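Local coordinates for F-BAR domain only protein 1 (Danio rerio, PDB 5JP2) that probably acts in an early step of clathrin-mediated endocytosis and binds an Eps15 peptide through its mu homology domain, at residues A143-C151 with T277-S285. Numbering follows the deposited sequence.
Sequences APLLLSAEC and TGKYMAGCS
Y280 reaches across from the strand 280-283 and donates its hydroxyl proton to the backbone carbonyl of L145, with OH to O at 2.8 Å. The donor lies in the carbonyl plane on a lone pair, at a C=O...OH angle of 125°, and the acceptor sits at the ring's edge. Tyrosine suits this place because its long ring spans the wide end of the gap while its hydroxyl meets a main-chain oxygen. With chi1 at -162°, CG lies opposite the backbone N and the ring extends towards 143-145. A143 CB and P144 CD, the latter 3.7 Å from Y280 OH, pack beside the hydroxyl, and F247 meets the ring edge-to-face.

Apolar packing takes over farther along. L147 CD1 lies 4.1 Å from Y280 CE1, near the ring plane, while L147 CB is 3.7 Å from A282 CB. A149 CB follows, 4.0 Å from C284 CB; the small alanines fit where the chains converge.

The polar backbone is bridged by a water, which accepts from A149 N at 3.1 Å and lies 2.7 Å from G283 O, to which it can donate, though other acceptors compete for its protons.

At the far end C151 and C284 form a disulfide. Both are poorly ordered with two conformers; the SG positions of this conformer pair, not at bonding distance, are doubtful and do not count against the bond.

Strand segments 145-151 and 280-283 run at 37° to each other, within strands 145-154 and 266-283 of two different sheets, as in a beta sandwich. Side chains, one water and a disulfide join the sheets here, rather than direct strand pairing.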
loop_
_atom_site.group_PDB
_atom_site.type_symbol
_atom_site.label_atom_id
_atom_site.label_comp_id
_atom_site.label_asym_id
_atom_site.label_seq_id
_atom_site.Cartn_x
_atom_site.Cartn_y
_atom_site.Cartn_z
ATOM N N ALA B 143 -6.714 7.865 7.469
ATOM C CA ALA B 143 -6.328 8.288 6.136
ATOM C C ALA B 143 -5.115 9.185 6.207
ATOM O O ALA B 143 -5.131 10.173 6.941
ATOM C CB ALA B 143 -7.471 9.029 5.458
ATOM N N PRO B 144 -4.055 8.891 5.465
ATOM C CA PRO B 144 -2.847 9.714 5.568
ATOM C C PRO B 144 -3.023 11.127 5.052
ATOM O O PRO B 144 -2.343 12.047 5.523
ATOM C CB PRO B 144 -1.830 8.937 4.729
ATOM C CG PRO B 144 -2.621 8.126 3.828
ATOM C CD PRO B 144 -3.885 7.778 4.526
ATOM N N LEU B 145 -3.904 11.339 4.096
ATOM C CA LEU B 145 -4.088 12.645 3.496
ATOM C C LEU B 145 -5.549 13.040 3.644
ATOM O O LEU B 145 -6.438 12.352 3.138
ATOM C CB LEU B 145 -3.658 12.614 2.033
ATOM C CG LEU B 145 -3.704 13.922 1.274
ATOM C CD1 LEU B 145 -2.788 14.909 1.901
ATOM C CD2 LEU B 145 -3.359 13.710 -0.167
ATOM N N LEU B 146 -5.793 14.113 4.370
ATOM C CA LEU B 146 -7.138 14.595 4.606
ATOM C C LEU B 146 -7.533 15.536 3.489
ATOM O O LEU B 146 -6.761 16.419 3.130
ATOM C CB LEU B 146 -7.231 15.302 5.946
ATOM C CG LEU B 146 -7.898 14.417 6.976
ATOM C CD1 LEU B 146 -7.001 13.251 7.272
ATOM C CD2 LEU B 146 -8.231 15.211 8.215
ATOM N N LEU B 147 -8.723 15.328 2.932
ATOM C CA LEU B 147 -9.232 16.127 1.830
ATOM C C LEU B 147 -10.537 16.808 2.214
ATOM O O LEU B 147 -11.403 16.195 2.840
ATOM C CB LEU B 147 -9.480 15.274 0.594
ATOM C CG LEU B 147 -8.360 14.370 0.125
ATOM C CD1 LEU B 147 -8.763 13.691 -1.141
ATOM C CD2 LEU B 147 -7.092 15.153 -0.041
ATOM N N SER B 148 -10.672 18.078 1.844
ATOM C CA SER B 148 -11.943 18.789 1.937
ATOM C C SER B 148 -12.185 19.561 0.654
ATOM O O SER B 148 -11.463 20.518 0.363
ATOM C CB SER B 148 -11.960 19.733 3.132
ATOM O OG SER B 148 -13.182 20.431 3.189
ATOM N N ALA B 149 -13.205 19.160 -0.095
ATOM C CA ALA B 149 -13.599 19.811 -1.331
ATOM C C ALA B 149 -14.902 20.585 -1.148
ATOM O O ALA B 149 -15.777 20.189 -0.381
ATOM C CB ALA B 149 -13.760 18.796 -2.456
ATOM N N GLU B 150 -15.009 21.704 -1.856
ATOM C CA GLU B 150 -16.185 22.559 -1.831
ATOM C C GLU B 150 -16.515 22.959 -3.257
ATOM O O GLU B 150 -15.632 23.036 -4.106
ATOM C CB GLU B 150 -15.952 23.809 -0.976
ATOM C CG GLU B 150 -15.750 23.519 0.495
ATOM C CD GLU B 150 -15.454 24.762 1.304
ATOM O OE1 GLU B 150 -15.223 24.638 2.525
ATOM O OE2 GLU B 150 -15.422 25.861 0.716
ATOM N N CYS B 151 -17.793 23.220 -3.510
ATOM C CA CYS B 151 -18.250 23.552 -4.851
ATOM C C CYS B 151 -19.315 24.634 -4.793
ATOM O O CYS B 151 -20.163 24.635 -3.897
ATOM C CB CYS B 151 -18.806 22.318 -5.560
ATOM S SG CYS B 151 -19.039 22.527 -7.323
ATOM N N THR B 277 -2.328 4.658 -3.486
ATOM C CA THR B 277 -3.746 4.942 -3.546
ATOM C C THR B 277 -4.420 4.025 -4.551
ATOM O O THR B 277 -3.864 3.704 -5.597
ATOM C CB THR B 277 -4.015 6.386 -3.957
ATOM O OG1 THR B 277 -3.286 6.695 -5.134
ATOM C CG2 THR B 277 -3.654 7.321 -2.890
ATOM N N GLY B 278 -5.614 3.591 -4.213
ATOM C CA GLY B 278 -6.534 3.061 -5.187
ATOM C C GLY B 278 -7.411 4.210 -5.651
ATOM O O GLY B 278 -6.919 5.192 -6.210
ATOM N N LYS B 279 -8.717 4.041 -5.535
ATOM C CA LYS B 279 -9.645 5.153 -5.670
ATOM C C LYS B 279 -9.660 5.959 -4.379
ATOM O O LYS B 279 -10.119 5.473 -3.344
ATOM C CB LYS B 279 -11.028 4.617 -6.022
ATOM C CG LYS B 279 -12.020 5.664 -6.453
ATOM C CD LYS B 279 -13.323 5.026 -6.931
ATOM C CE LYS B 279 -14.060 4.361 -5.787
ATOM N NZ LYS B 279 -15.231 3.576 -6.252
ATOM N N TYR B 280 -9.204 7.202 -4.441
ATOM C CA TYR B 280 -9.025 8.018 -3.246
ATOM C C TYR B 280 -9.615 9.385 -3.554
ATOM O O TYR B 280 -9.003 10.167 -4.278
ATOM C CB TYR B 280 -7.535 8.094 -2.900
ATOM C CG TYR B 280 -7.172 8.522 -1.511
ATOM C CD1 TYR B 280 -7.197 9.855 -1.156
ATOM C CD2 TYR B 280 -6.758 7.601 -0.562
ATOM C CE1 TYR B 280 -6.862 10.257 0.093
ATOM C CE2 TYR B 280 -6.396 8.001 0.710
ATOM C CZ TYR B 280 -6.444 9.331 1.027
ATOM O OH TYR B 280 -6.110 9.758 2.281
ATOM N N MET B 281 -10.770 9.702 -2.963
ATOM C CA MET B 281 -11.656 10.703 -3.550
ATOM C C MET B 281 -12.194 11.694 -2.529
ATOM O O MET B 281 -12.424 11.367 -1.370
ATOM C CB MET B 281 -12.881 10.082 -4.225
ATOM C CG MET B 281 -12.649 8.873 -5.060
ATOM S SD MET B 281 -11.785 9.152 -6.580
ATOM C CE MET B 281 -12.973 10.070 -7.532
ATOM N N ALA B 282 -12.422 12.912 -3.002
ATOM C CA ALA B 282 -13.105 13.951 -2.244
ATOM C C ALA B 282 -14.278 14.448 -3.065
ATOM O O ALA B 282 -14.094 14.879 -4.204
ATOM C CB ALA B 282 -12.178 15.114 -1.912
ATOM N N GLY B 283 -15.475 14.347 -2.511
ATOM C CA GLY B 283 -16.656 14.916 -3.118
ATOM C C GLY B 283 -17.056 16.211 -2.439
ATOM O O GLY B 283 -16.647 16.495 -1.322
ATOM N N CYS B 284 -17.868 17.006 -3.129
ATOM C CA CYS B 284 -18.325 18.281 -2.596
ATOM C C CYS B 284 -19.823 18.431 -2.799
ATOM O O CYS B 284 -20.396 17.888 -3.744
ATOM C CB CYS B 284 -17.590 19.460 -3.244
ATOM S SG CYS B 284 -17.317 19.297 -5.004
ATOM N N SER B 285 -20.452 19.169 -1.891
ATOM C CA SER B 285 -21.889 19.399 -1.952
ATOM C C SER B 285 -22.191 20.725 -2.641
ATOM O O SER B 285 -21.558 21.742 -2.351
ATOM C CB SER B 285 -22.502 19.394 -0.556
ATOM O OG SER B 285 -22.166 20.582 0.132
HETATM O O HOH W 1 -14.621 16.434 0.466
#